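Local coordinates for hypothetical protein TM1553 (Thermotoga maritima, PDB 1VRM) that probably acts as a flavin transferase that moves the FMN part of FAD onto partner flavoproteins, at residues L26-R31 against V189-D194; E50-I55 against G168-R173; T56-F61 against E83-L88; S87-A92 against V158-G163; V195-P200 against I223-G228. One frame throughout, in Å; residues are numbered along the deposited sequence.

Contact 1: L26-R31 against V189-D194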
# COMPACT_ATOMS: atom_id res chain seq x y z
N LEU A 26 -6.03 0.53 -9.45
CA LEU A 26 -5.09 0.82 -8.37
C LEU A 26 -3.65 0.60 -8.84
O LEU A 26 -2.76 0.22 -8.06
CB LEU A 26 -5.45 -0.02 -7.16
CG LEU A 26 -6.87 0.13 -6.57
CD1 LEU A 26 -7.23 -1.01 -5.67
CD2 LEU A 26 -6.92 1.49 -5.83
N GLY A 27 -3.42 0.85 -10.13
CA GLY A 27 -2.15 0.65 -10.76
C GLY A 27 -1.64 -0.78 -10.86
O GLY A 27 -0.46 -0.98 -11.11
N THR A 28 -2.53 -1.75 -10.75
CA THR A 28 -2.15 -3.13 -10.68
C THR A 28 -3.30 -3.98 -11.22
O THR A 28 -4.22 -3.46 -11.88
CB THR A 28 -1.76 -3.48 -9.20
OG1 THR A 28 -1.10 -4.77 -9.13
CG2 THR A 28 -2.94 -3.40 -8.21
N SER A 29 -3.20 -5.28 -11.01
CA SER A 29 -4.29 -6.19 -11.32
C SER A 29 -5.06 -6.41 -10.02
O SER A 29 -4.47 -6.43 -8.93
CB SER A 29 -3.77 -7.50 -11.90
OG SER A 29 -2.79 -8.01 -11.04
N VAL A 30 -6.38 -6.59 -10.15
CA VAL A 30 -7.28 -6.84 -9.03
C VAL A 30 -8.09 -8.09 -9.29
O VAL A 30 -8.34 -8.44 -10.45
CB VAL A 30 -8.19 -5.63 -8.71
CG1 VAL A 30 -7.35 -4.38 -8.46
CG2 VAL A 30 -9.16 -5.35 -9.82
N ARG A 31 -8.50 -8.75 -8.22
CA ARG A 31 -9.29 -9.96 -8.28
C ARG A 31 -10.32 -9.88 -7.17
O ARG A 31 -9.98 -9.58 -6.00
CB ARG A 31 -8.38 -11.16 -8.16
CG ARG A 31 -9.03 -12.48 -8.15
CD ARG A 31 -7.88 -13.45 -7.98
NE ARG A 31 -8.35 -14.79 -8.07
CZ ARG A 31 -7.69 -15.83 -7.62
NH1 ARG A 31 -6.52 -15.68 -7.00
NH2 ARG A 31 -8.23 -17.03 -7.76
N VAL A 189 -10.80 -10.03 -1.57
CA VAL A 189 -10.40 -9.13 -2.63
C VAL A 189 -8.90 -9.00 -2.62
O VAL A 189 -8.30 -8.96 -1.54
CB VAL A 189 -11.00 -7.74 -2.45
CG1 VAL A 189 -10.70 -6.86 -3.66
CG2 VAL A 189 -12.51 -7.82 -2.20
N GLU A 190 -8.31 -8.89 -3.80
CA GLU A 190 -6.85 -8.84 -3.95
C GLU A 190 -6.54 -7.69 -4.89
O GLU A 190 -7.27 -7.46 -5.87
CB GLU A 190 -6.37 -10.16 -4.54
CG GLU A 190 -4.90 -10.32 -4.62
CD GLU A 190 -4.51 -11.69 -5.15
OE1 GLU A 190 -5.42 -12.54 -5.35
OE2 GLU A 190 -3.30 -11.92 -5.38
N ALA A 191 -5.46 -6.98 -4.58
CA ALA A 191 -4.94 -5.95 -5.48
C ALA A 191 -3.45 -6.03 -5.38
O ALA A 191 -2.88 -5.84 -4.30
CB ALA A 191 -5.47 -4.60 -5.11
N GLY A 192 -2.81 -6.36 -6.48
CA GLY A 192 -1.36 -6.42 -6.54
C GLY A 192 -0.75 -7.19 -5.39
O GLY A 192 0.22 -6.72 -4.73
N GLY A 193 -1.28 -8.34 -5.10
CA GLY A 193 -0.61 -9.11 -3.98
C GLY A 193 -0.81 -8.57 -2.53
O GLY A 193 -0.03 -8.82 -1.57
N ASP A 194 -1.80 -7.72 -2.39
CA ASP A 194 -2.42 -7.39 -1.09
C ASP A 194 -3.79 -8.07 -1.09
O ASP A 194 -4.49 -8.06 -2.11
CB ASP A 194 -2.59 -5.90 -0.91
CG ASP A 194 -1.24 -5.13 -0.87
OD1 ASP A 194 -0.17 -5.79 -0.86
OD2 ASP A 194 -1.28 -3.88 -0.85

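Contact 2: E50-I55 against G168-R173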
# COMPACT_ATOMS: atom_id res chain seq x y z
N GLU A 50 -16.15 -0.93 -9.21
CA GLU A 50 -16.42 0.51 -9.44
C GLU A 50 -15.73 1.35 -8.36
O GLU A 50 -15.12 2.38 -8.66
CB GLU A 50 -17.90 0.80 -9.43
CG GLU A 50 -18.61 0.16 -10.62
CD GLU A 50 -20.14 0.38 -10.56
OE1 GLU A 50 -20.64 1.09 -9.65
OE2 GLU A 50 -20.81 -0.20 -11.43
N ASP A 51 -15.82 0.92 -7.11
CA ASP A 51 -15.16 1.70 -6.02
C ASP A 51 -13.63 1.69 -6.17
O ASP A 51 -12.96 2.71 -5.94
CB ASP A 51 -15.57 1.16 -4.68
CG ASP A 51 -15.28 2.12 -3.56
OD1 ASP A 51 -15.78 3.25 -3.66
OD2 ASP A 51 -14.56 1.74 -2.59
N MSE A 52 -13.08 0.55 -6.54
CA MSE A 52 -11.62 0.45 -6.72
C MSE A 52 -11.15 1.40 -7.81
O MSE A 52 -10.12 2.09 -7.66
CB MSE A 52 -11.17 -0.98 -7.01
CG MSE A 52 -11.35 -1.83 -5.84
SE MSE A 52 -10.90 -3.73 -6.40
CE MSE A 52 -9.57 -4.12 -4.95
N LYS A 53 -11.90 1.45 -8.91
CA LYS A 53 -11.59 2.38 -9.99
C LYS A 53 -11.79 3.83 -9.56
O LYS A 53 -10.95 4.70 -9.87
CB LYS A 53 -12.39 2.06 -11.24
CG LYS A 53 -11.99 0.72 -11.86
CD LYS A 53 -12.86 0.38 -13.04
CE LYS A 53 -12.29 -0.82 -13.78
NZ LYS A 53 -10.81 -0.73 -13.93
N ARG A 54 -12.85 4.10 -8.82
CA ARG A 54 -13.12 5.44 -8.32
C ARG A 54 -11.92 5.97 -7.49
O ARG A 54 -11.44 7.06 -7.68
CB ARG A 54 -14.35 5.41 -7.45
CG ARG A 54 -14.72 6.76 -6.85
CD ARG A 54 -15.87 6.65 -5.89
NE ARG A 54 -15.50 5.92 -4.70
CZ ARG A 54 -14.83 6.47 -3.69
NH1 ARG A 54 -14.52 7.77 -3.73
NH2 ARG A 54 -14.49 5.74 -2.65
N ILE A 55 -11.46 5.15 -6.57
CA ILE A 55 -10.32 5.46 -5.69
C ILE A 55 -9.05 5.65 -6.55
O ILE A 55 -8.22 6.51 -6.29
CB ILE A 55 -10.14 4.35 -4.62
CG1 ILE A 55 -11.30 4.42 -3.67
CG2 ILE A 55 -8.75 4.41 -4.00
CD1 ILE A 55 -11.40 3.22 -2.81
N GLY A 168 -4.57 -0.72 0.24
CA GLY A 168 -5.14 -1.16 1.49
C GLY A 168 -6.47 -0.49 1.78
O GLY A 168 -7.44 -1.12 2.24
N TYR A 169 -6.49 0.81 1.59
CA TYR A 169 -7.72 1.56 1.79
C TYR A 169 -8.86 1.02 0.90
O TYR A 169 -9.96 0.76 1.39
CB TYR A 169 -7.43 3.03 1.48
CG TYR A 169 -8.68 3.86 1.51
CD1 TYR A 169 -9.35 4.06 2.70
CD2 TYR A 169 -9.23 4.42 0.37
CE1 TYR A 169 -10.51 4.80 2.77
CE2 TYR A 169 -10.43 5.16 0.43
CZ TYR A 169 -11.04 5.35 1.62
OH TYR A 169 -12.23 6.09 1.73
N ALA A 170 -8.56 0.87 -0.39
CA ALA A 170 -9.54 0.34 -1.36
C ALA A 170 -9.99 -1.06 -0.94
O ALA A 170 -11.19 -1.41 -1.05
CB ALA A 170 -8.96 0.31 -2.71
N LEU A 171 -9.05 -1.87 -0.47
CA LEU A 171 -9.39 -3.23 -0.07
C LEU A 171 -10.31 -3.25 1.14
O LEU A 171 -11.20 -4.07 1.22
CB LEU A 171 -8.17 -4.10 0.20
CG LEU A 171 -7.39 -4.39 -1.09
CD1 LEU A 171 -6.00 -4.95 -0.75
CD2 LEU A 171 -8.11 -5.31 -2.02
N ASP A 172 -10.03 -2.41 2.11
CA ASP A 172 -10.89 -2.30 3.28
C ASP A 172 -12.30 -1.82 2.85
O ASP A 172 -13.29 -2.36 3.31
CB ASP A 172 -10.28 -1.39 4.33
CG ASP A 172 -9.10 -2.05 5.03
OD1 ASP A 172 -9.02 -3.33 5.03
OD2 ASP A 172 -8.23 -1.29 5.55
N ARG A 173 -12.37 -0.82 1.97
CA ARG A 173 -13.66 -0.37 1.43
C ARG A 173 -14.38 -1.50 0.69
O ARG A 173 -15.60 -1.66 0.83
CB ARG A 173 -13.48 0.82 0.51
CG ARG A 173 -13.49 2.08 1.35
CD ARG A 173 -13.64 3.29 0.55
NE ARG A 173 -14.79 3.23 -0.34
CZ ARG A 173 -16.00 3.67 -0.07
NH1 ARG A 173 -16.26 4.24 1.10
NH2 ARG A 173 -16.96 3.57 -0.99
O HOH W 1 -12.79 -0.35 -3.21

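Contact 3: T56-F61 against E83-L88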
# COMPACT_ATOMS: atom_id res chain seq x y z
N THR A 56 -8.90 4.81 -7.58
CA THR A 56 -7.75 4.90 -8.49
C THR A 56 -7.60 6.32 -9.06
O THR A 56 -6.49 6.87 -9.08
CB THR A 56 -7.84 3.90 -9.66
OG1 THR A 56 -7.88 2.56 -9.14
CG2 THR A 56 -6.62 3.99 -10.54
N TYR A 57 -8.72 6.88 -9.52
CA TYR A 57 -8.68 8.18 -10.18
C TYR A 57 -8.70 9.33 -9.17
O TYR A 57 -8.00 10.35 -9.36
CB TYR A 57 -9.81 8.32 -11.19
CG TYR A 57 -9.66 7.23 -12.26
CD1 TYR A 57 -8.43 7.04 -12.89
CD2 TYR A 57 -10.69 6.36 -12.54
CE1 TYR A 57 -8.25 6.02 -13.82
CE2 TYR A 57 -10.52 5.35 -13.48
CZ TYR A 57 -9.30 5.19 -14.11
OH TYR A 57 -9.11 4.18 -15.05
N LYS A 58 -9.44 9.16 -8.08
CA LYS A 58 -9.59 10.23 -7.12
C LYS A 58 -8.30 10.55 -6.39
O LYS A 58 -8.06 11.72 -6.03
CB LYS A 58 -10.67 9.89 -6.10
CG LYS A 58 -10.89 10.96 -5.06
CD LYS A 58 -12.13 10.73 -4.23
CE LYS A 58 -12.26 11.78 -3.15
NZ LYS A 58 -13.51 11.58 -2.37
N PHE A 59 -7.51 9.51 -6.14
CA PHE A 59 -6.28 9.66 -5.37
C PHE A 59 -5.02 9.51 -6.23
O PHE A 59 -3.93 9.40 -5.70
CB PHE A 59 -6.31 8.73 -4.16
CG PHE A 59 -7.43 9.07 -3.22
CD1 PHE A 59 -7.43 10.24 -2.53
CD2 PHE A 59 -8.55 8.26 -3.10
CE1 PHE A 59 -8.51 10.55 -1.69
CE2 PHE A 59 -9.61 8.59 -2.26
CZ PHE A 59 -9.56 9.73 -1.55
N SER A 60 -5.16 9.60 -7.55
CA SER A 60 -4.08 9.46 -8.49
C SER A 60 -3.09 10.61 -8.41
O SER A 60 -3.46 11.75 -8.12
CB SER A 60 -4.64 9.45 -9.93
OG SER A 60 -3.61 9.48 -10.90
N PHE A 61 -1.82 10.32 -8.68
CA PHE A 61 -0.84 11.41 -8.72
C PHE A 61 -1.01 12.20 -10.00
O PHE A 61 -0.63 13.36 -10.05
CB PHE A 61 0.59 10.84 -8.63
CG PHE A 61 1.65 11.86 -8.35
CD1 PHE A 61 1.93 12.24 -7.05
CD2 PHE A 61 2.37 12.46 -9.38
CE1 PHE A 61 2.94 13.19 -6.78
CE2 PHE A 61 3.35 13.42 -9.11
CZ PHE A 61 3.62 13.75 -7.79
N GLU A 83 -14.58 14.93 3.00
CA GLU A 83 -14.29 14.15 4.20
C GLU A 83 -13.48 12.92 3.92
O GLU A 83 -12.61 12.57 4.69
CB GLU A 83 -15.62 13.79 4.89
CG GLU A 83 -15.45 13.13 6.25
N GLU A 84 -13.78 12.24 2.82
CA GLU A 84 -13.01 11.02 2.48
C GLU A 84 -11.53 11.34 2.30
O GLU A 84 -10.62 10.67 2.84
CB GLU A 84 -13.57 10.36 1.22
CG GLU A 84 -12.84 9.04 0.91
CD GLU A 84 -13.24 8.37 -0.40
OE1 GLU A 84 -13.56 9.11 -1.38
OE2 GLU A 84 -13.17 7.11 -0.43
N THR A 85 -11.29 12.34 1.50
CA THR A 85 -9.94 12.74 1.20
C THR A 85 -9.23 13.19 2.50
O THR A 85 -8.07 12.81 2.78
CB THR A 85 -9.99 13.91 0.26
OG1 THR A 85 -10.59 13.48 -0.95
CG2 THR A 85 -8.61 14.43 -0.04
N TYR A 86 -9.93 14.01 3.26
CA TYR A 86 -9.36 14.53 4.51
C TYR A 86 -8.93 13.41 5.45
O TYR A 86 -7.79 13.37 5.96
CB TYR A 86 -10.34 15.48 5.16
CG TYR A 86 -9.73 16.38 6.19
CD1 TYR A 86 -9.03 17.51 5.79
CD2 TYR A 86 -9.91 16.17 7.54
CE1 TYR A 86 -8.44 18.38 6.72
CE2 TYR A 86 -9.33 17.04 8.48
CZ TYR A 86 -8.63 18.16 8.05
OH TYR A 86 -8.06 19.06 8.94
N SER A 87 -9.83 12.44 5.61
CA SER A 87 -9.59 11.35 6.52
C SER A 87 -8.43 10.46 6.02
O SER A 87 -7.58 10.04 6.79
CB SER A 87 -10.85 10.52 6.68
OG SER A 87 -11.07 9.75 5.52
N LEU A 88 -8.36 10.22 4.72
CA LEU A 88 -7.26 9.38 4.20
C LEU A 88 -5.90 10.04 4.32
O LEU A 88 -4.92 9.43 4.72
CB LEU A 88 -7.54 8.96 2.75
CG LEU A 88 -6.52 8.05 2.10
CD1 LEU A 88 -6.26 6.79 2.91
CD2 LEU A 88 -7.06 7.73 0.72

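Contact 4: S87-A92 against V158-G163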
# COMPACT_ATOMS: atom_id res chain seq x y z
N SER A 87 -9.83 12.44 5.61
CA SER A 87 -9.59 11.35 6.52
C SER A 87 -8.43 10.46 6.02
O SER A 87 -7.58 10.04 6.79
CB SER A 87 -10.85 10.52 6.68
OG SER A 87 -11.07 9.75 5.52
N LEU A 88 -8.36 10.22 4.72
CA LEU A 88 -7.26 9.38 4.20
C LEU A 88 -5.90 10.04 4.32
O LEU A 88 -4.92 9.43 4.72
CB LEU A 88 -7.54 8.96 2.75
CG LEU A 88 -6.52 8.05 2.10
CD1 LEU A 88 -6.26 6.79 2.91
CD2 LEU A 88 -7.06 7.73 0.72
N ILE A 89 -5.84 11.31 3.97
CA ILE A 89 -4.58 12.04 4.15
C ILE A 89 -4.16 12.10 5.60
O ILE A 89 -3.01 11.81 5.92
CB ILE A 89 -4.65 13.43 3.47
CG1 ILE A 89 -4.85 13.21 1.97
CG2 ILE A 89 -3.41 14.27 3.73
CD1 ILE A 89 -5.05 14.49 1.16
N LYS A 90 -5.11 12.39 6.50
CA LYS A 90 -4.82 12.36 7.96
C LYS A 90 -4.27 11.01 8.39
O LYS A 90 -3.28 10.93 9.12
CB LYS A 90 -6.07 12.67 8.78
CG LYS A 90 -5.82 13.53 10.01
CD LYS A 90 -5.79 14.99 9.66
CE LYS A 90 -6.18 15.88 10.83
NZ LYS A 90 -7.64 15.93 11.12
N ALA A 91 -4.90 9.95 7.91
CA ALA A 91 -4.46 8.59 8.26
C ALA A 91 -3.04 8.31 7.75
O ALA A 91 -2.22 7.75 8.44
CB ALA A 91 -5.42 7.57 7.78
N ALA A 92 -2.76 8.73 6.52
CA ALA A 92 -1.45 8.51 5.94
C ALA A 92 -0.40 9.27 6.75
O ALA A 92 0.67 8.76 7.06
CB ALA A 92 -1.45 8.95 4.46
N VAL A 158 6.08 20.31 -1.05
CA VAL A 158 5.89 18.85 -1.00
C VAL A 158 4.71 18.44 -1.88
O VAL A 158 3.78 19.23 -2.12
CB VAL A 158 5.74 18.25 0.39
CG1 VAL A 158 6.90 18.55 1.30
CG2 VAL A 158 4.46 18.65 1.01
N LYS A 159 4.75 17.20 -2.33
CA LYS A 159 3.67 16.60 -3.04
C LYS A 159 3.33 15.26 -2.38
O LYS A 159 4.20 14.48 -2.01
CB LYS A 159 3.98 16.38 -4.50
CG LYS A 159 4.13 17.71 -5.29
CD LYS A 159 4.21 17.44 -6.75
CE LYS A 159 4.00 18.67 -7.65
NZ LYS A 159 3.98 18.37 -9.16
N ILE A 160 2.04 15.01 -2.26
CA ILE A 160 1.49 13.80 -1.61
C ILE A 160 1.38 12.71 -2.66
O ILE A 160 0.92 12.95 -3.79
CB ILE A 160 0.08 14.11 -1.05
CG1 ILE A 160 0.20 15.15 0.10
CG2 ILE A 160 -0.64 12.86 -0.68
CD1 ILE A 160 -1.10 15.78 0.52
N ASP A 161 1.79 11.50 -2.32
CA ASP A 161 1.54 10.32 -3.15
C ASP A 161 1.03 9.24 -2.19
O ASP A 161 1.68 8.94 -1.19
CB ASP A 161 2.78 9.78 -3.87
CG ASP A 161 2.41 8.55 -4.74
OD1 ASP A 161 1.96 8.71 -5.91
OD2 ASP A 161 2.49 7.41 -4.23
N LEU A 162 -0.15 8.69 -2.51
CA LEU A 162 -0.84 7.72 -1.62
C LEU A 162 -0.67 6.27 -2.10
O LEU A 162 -1.37 5.38 -1.60
CB LEU A 162 -2.34 8.08 -1.49
CG LEU A 162 -2.64 9.42 -0.81
CD1 LEU A 162 -4.09 9.73 -0.60
CD2 LEU A 162 -1.93 9.50 0.56
N GLY A 163 0.29 6.01 -2.98
CA GLY A 163 0.43 4.69 -3.55
C GLY A 163 0.80 3.65 -2.49
O GLY A 163 0.59 2.44 -2.70

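Contact 5: V195-P200 against I223-G228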
# COMPACT_ATOMS: atom_id res chain seq x y z
N VAL A 195 -4.23 -8.60 0.05
CA VAL A 195 -5.48 -9.31 0.14
C VAL A 195 -6.26 -8.89 1.39
O VAL A 195 -5.67 -8.72 2.49
CB VAL A 195 -5.23 -10.84 0.22
CG1 VAL A 195 -6.54 -11.60 0.33
CG2 VAL A 195 -4.45 -11.36 -1.02
N ARG A 196 -7.56 -8.69 1.23
CA ARG A 196 -8.48 -8.50 2.35
C ARG A 196 -9.56 -9.60 2.30
O ARG A 196 -10.18 -9.81 1.27
CB ARG A 196 -9.13 -7.14 2.31
CG ARG A 196 -10.00 -6.83 3.47
CD ARG A 196 -9.17 -6.58 4.72
NE ARG A 196 -9.91 -5.87 5.72
CZ ARG A 196 -10.47 -6.46 6.73
NH1 ARG A 196 -10.41 -7.75 6.80
NH2 ARG A 196 -11.15 -5.78 7.60
N ILE A 197 -9.73 -10.32 3.41
CA ILE A 197 -10.73 -11.35 3.49
C ILE A 197 -12.11 -10.69 3.73
O ILE A 197 -12.30 -9.91 4.67
CB ILE A 197 -10.44 -12.37 4.59
CG1 ILE A 197 -9.05 -12.98 4.46
CG2 ILE A 197 -11.52 -13.43 4.69
CD1 ILE A 197 -8.70 -13.50 3.14
N ILE A 198 -13.09 -11.10 2.92
CA ILE A 198 -14.47 -10.68 3.13
C ILE A 198 -15.15 -11.52 4.21
O ILE A 198 -15.74 -10.98 5.17
CB ILE A 198 -15.31 -10.72 1.84
CG1 ILE A 198 -14.77 -9.74 0.81
CG2 ILE A 198 -16.80 -10.46 2.16
CD1 ILE A 198 -15.38 -9.91 -0.61
N GLY A 199 -15.04 -12.84 4.04
CA GLY A 199 -15.53 -13.81 5.02
C GLY A 199 -14.89 -15.13 4.71
O GLY A 199 -14.36 -15.33 3.63
N PRO A 200 -14.97 -16.09 5.64
CA PRO A 200 -14.32 -17.36 5.52
C PRO A 200 -14.85 -18.22 4.39
O PRO A 200 -16.01 -18.12 3.99
CB PRO A 200 -14.57 -18.05 6.85
CG PRO A 200 -15.43 -17.24 7.56
CD PRO A 200 -15.71 -15.96 6.89
N ILE A 223 0.10 -19.08 4.29
CA ILE A 223 -0.63 -18.66 5.45
C ILE A 223 -2.11 -18.90 5.29
O ILE A 223 -2.61 -19.11 4.18
CB ILE A 223 -0.35 -17.19 5.83
CG1 ILE A 223 -0.77 -16.26 4.69
CG2 ILE A 223 1.13 -17.02 6.13
CD1 ILE A 223 -1.01 -14.83 5.12
N TYR A 224 -2.78 -18.93 6.43
CA TYR A 224 -4.18 -19.33 6.52
C TYR A 224 -4.92 -18.20 7.19
O TYR A 224 -4.63 -17.87 8.32
CB TYR A 224 -4.28 -20.63 7.31
CG TYR A 224 -3.59 -21.76 6.60
CD1 TYR A 224 -2.21 -21.92 6.67
CD2 TYR A 224 -4.32 -22.68 5.85
CE1 TYR A 224 -1.58 -22.97 6.00
CE2 TYR A 224 -3.70 -23.68 5.19
CZ TYR A 224 -2.34 -23.84 5.27
OH TYR A 224 -1.74 -24.88 4.58
N LEU A 225 -5.84 -17.57 6.50
CA LEU A 225 -6.60 -16.44 7.04
C LEU A 225 -8.10 -16.66 6.91
O LEU A 225 -8.65 -16.81 5.80
CB LEU A 225 -6.25 -15.10 6.36
CG LEU A 225 -4.84 -14.55 6.48
CD1 LEU A 225 -4.76 -13.25 5.68
CD2 LEU A 225 -4.49 -14.28 7.91
N LYS A 226 -8.77 -16.69 8.06
CA LYS A 226 -10.24 -16.61 8.07
C LYS A 226 -10.76 -15.18 8.09
O LYS A 226 -11.93 -14.97 7.87
CB LYS A 226 -10.89 -17.43 9.21
CG LYS A 226 -10.82 -18.96 9.09
CD LYS A 226 -11.61 -19.68 10.25
CE LYS A 226 -13.13 -19.41 10.20
NZ LYS A 226 -13.96 -20.49 10.98
N SER A 227 -9.89 -14.21 8.37
CA SER A 227 -10.24 -12.82 8.50
C SER A 227 -8.97 -11.99 8.35
O SER A 227 -7.87 -12.55 8.29
CB SER A 227 -10.90 -12.54 9.85
OG SER A 227 -9.98 -12.70 10.94
N GLY A 228 -9.12 -10.68 8.29
CA GLY A 228 -7.99 -9.77 8.29
C GLY A 228 -7.42 -9.57 6.91
O GLY A 228 -8.13 -9.66 5.89
O HOH W 2 -11.61 -9.84 7.21
O HOH W 3 -11.77 -8.89 9.33

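Contact 1: L26-R31 against V189-D194
R31 and E190 face each other as an antiparallel hydrogen-bonded pair: E190 N donates to R31 O at 2.8 Å, and R31 N donates back to E190 O at 2.9 Å. The ladder ends where G192 N reaches S29 O at 3.0 Å, with an N-H...O angle of 163°. Between these two rungs V30 and A191 make a non-hydrogen-bonded pair. Above the first rung the two charged side chains run out on the same face of the sheet. R31 has CG anti to the backbone N (chi1 178°) and stays extended as far as NE, and in the conformer given for E190 its NH1 lies 3.7 Å from E190 OE1, a long and doubtful salt bridge. The closer ionic partner of R31 is E20, which takes its NE.

At the other end T28 OG1 sits 3.1 Å from G192 CA, where a beta carbon would clash. G192 and G193, both with positive phi, form the centre of a type I' turn from A191 to D194, the tight two-residue hairpin that leads into strand 194-197. On the face away from R31 and E190, A191 CB is met by V30 CG1 at 3.8 Å and by L26 CD1 at 4.0 Å.

This apolar face is covered by helix 41-58, through M52 and I55, and by helix 166-181, through A170 and L171. Within the large antiparallel sheet, strand 28-35 lies between strands 19-25 and 186-191, with V30 bonded through its backbone to D23 on the outer side.

Contact 2: E50-I55 against G168-R173
M52, here selenomethionine, meets L171 on the tight side of two antiparallel helices whose axes come within 9.6 Å and cross at 153°. A bend at chi3 (128°) carries its CE to 3.5 Å from L171 CD2, closer than usual for two methyl groups. I55 fills the middle, setting CD1 3.7 Å from A170 CA, with the Y169 ring beside it.

The other side is polar and less enclosed, a salt-bridge network in which R54 and R173, only partly buried, gather around the carboxylate of D51. R173 holds it side-on, NE to D51 OD2 at 2.7 Å and NH2 to D51 OD1 at 2.9 Å, the latter from above the carboxylate plane. R54 spends both NE and NH2 on D51 OD1, which thus accepts three N-H groups. A water donates to D51 OD2 and A170 O, tying the acid to the opposite backbone. An alanine at D51 would probably leave R54 and R173 facing each other without their shared counter-charge and the water short of one acceptor.

R54 NH2 lies over one face of the R173 guanidinium, 3.4 Å from R173 NE. With two like charges so close, the carboxylate that both grip is likely to stay ionised.

Contact 3: T56-F61 against E83-L88
K58 and F59, where helix 41-58 runs out, pack on E84, T85 and L88 in the first turns of helix 83-98, a buried junction between a helix end and a helix start. The two helix ends are held by a salt bridge and a CH-pi contact. F59 is the first residue to leave helical geometry, and its ring is turned in toward the second helix, with V67 and V68 of helix 67-72 also against it.

The lysine chain is extended throughout, CG anti to the backbone N (chi1 180°), and delivers NZ to E84 OE1 at 2.7 Å, on the anti lone pair of that oxygen. D82, just before the helix, takes the same NZ. The carboxylate of E84 is shared further: R54 NH1 also binds OE1, while Y169 OH binds OE2, its strongest partner. On the way K58 CE passes T85 OG1 at 3.2 Å, a hydroxyl hydrogen-bonded to D82.

E84 OE1 also stands at the edge of the F59 ring, 4.1 Å from CZ. The two faces of that ring are taken by aliphatic carbon: K58 CG is over the centre of one, and over the centre of the other L88 CD2 stands 3.8 Å from the ring centroid, only 6° off the normal.

Contact 4: S87-A92 against V158-G163
L162 puts its forked end against L88, I89 and A92 of helix 83-98 and gives the most surface here. Its CG lies anti to the carbonyl carbon (chi1 -64°), and from there the two methyls part. CD1 meets L88 tip to tip, 3.8 Å from L88 CD2, and CD2 goes to the next turn of the helix, where A92 CB lies 4.0 Å from it. I89, which stands between those two along the helix, touches the same leucine more loosely, with I89 CG1 4.4 Å from L162 CD1.

I89 then carries on to the second apolar residue of the loop: its CD1 comes within 4.2 Å of I160 CD1. I160 and L162 thus both turn their side chains to the helix, while D161 between them keeps its carboxylate off it. That carboxylate makes an Asx turn, D161 OD2 accepting from G163 N at 2.9 Å with an N-H...O angle of 153°, the oxygen being approached from above the carboxylate plane. A beta carbon on G163 would run into this same oxygen, and D161 OD2 is also hydrogen-bonded to an unidentified bound molecule, probably from the crystallisation liquor.

Beyond the turn the chain enters helix 166-181. Around the packed side chains, I71 of helix 67-72 and V143 and F145 of strand 143-146 lie against I89, V68 touches L162, and P105 covers A92. The backbone N of I160 is held by N72 OD1.

Contact 5: V195-P200 against I223-G228
I197 N and G228 O form an almost straight backbone hydrogen bond, 3.0 Å long with an N-H...O angle of 175°. The same carbonyl takes a second donor: R196 NH1 reaches G228 O at 3.1 Å, from above the carbonyl plane and at a more bent 138°. A turn at chi2 (72°) brings the CD of R196 back near that oxygen, and D172 takes NE on the other side, so the guanidinium lies between the loop and helix 166-181. A shorter residue such as alanine in place of R196 would probably leave D172 without its ionic mate and G228 O with one donor fewer.

A water adds to the link, donating to I197 O at 2.6 Å and accepting from G228 N at 2.8 Å. G228 has a positive phi, which favours glycine. Just past I197 the chain turns a corner, and I198 and G199 both face G187 of strand 186-191, a classic beta bulge.

On the apolar side I197 points into the bend that follows strand 219-225. Its CG1 packs 4.0 Å from L225 CB, and its CG2 rests on K226 O at 3.6 Å, with W207 of strand 207-212 also against the isoleucine. Farther along, P200 CB lies 3.9 Å from K226 CE. The chain of that lysine is bent at chi3, and its NZ ends on the backbone oxygen of K204.

In the fold
From the N terminus, contact 1 opens first, at 26-31, and closes a long loop at 189-194. Contact 2 lies wholly within it, joining helix 41-58 to helix 166-181, two helices that pack on one face of the large sheet. Within that loop two shorter ones follow in turn. Contact 3 runs from the end of helix 41-58 to helix 83-98, and contact 4 starts on the same residues, S87 and L88, and closes on the loop before helix 166-181. None of these loops cross. Contact 5 comes after all of them, fixing strand 194-197 to the bend after strand 219-225, and a salt bridge joins it to contact 2.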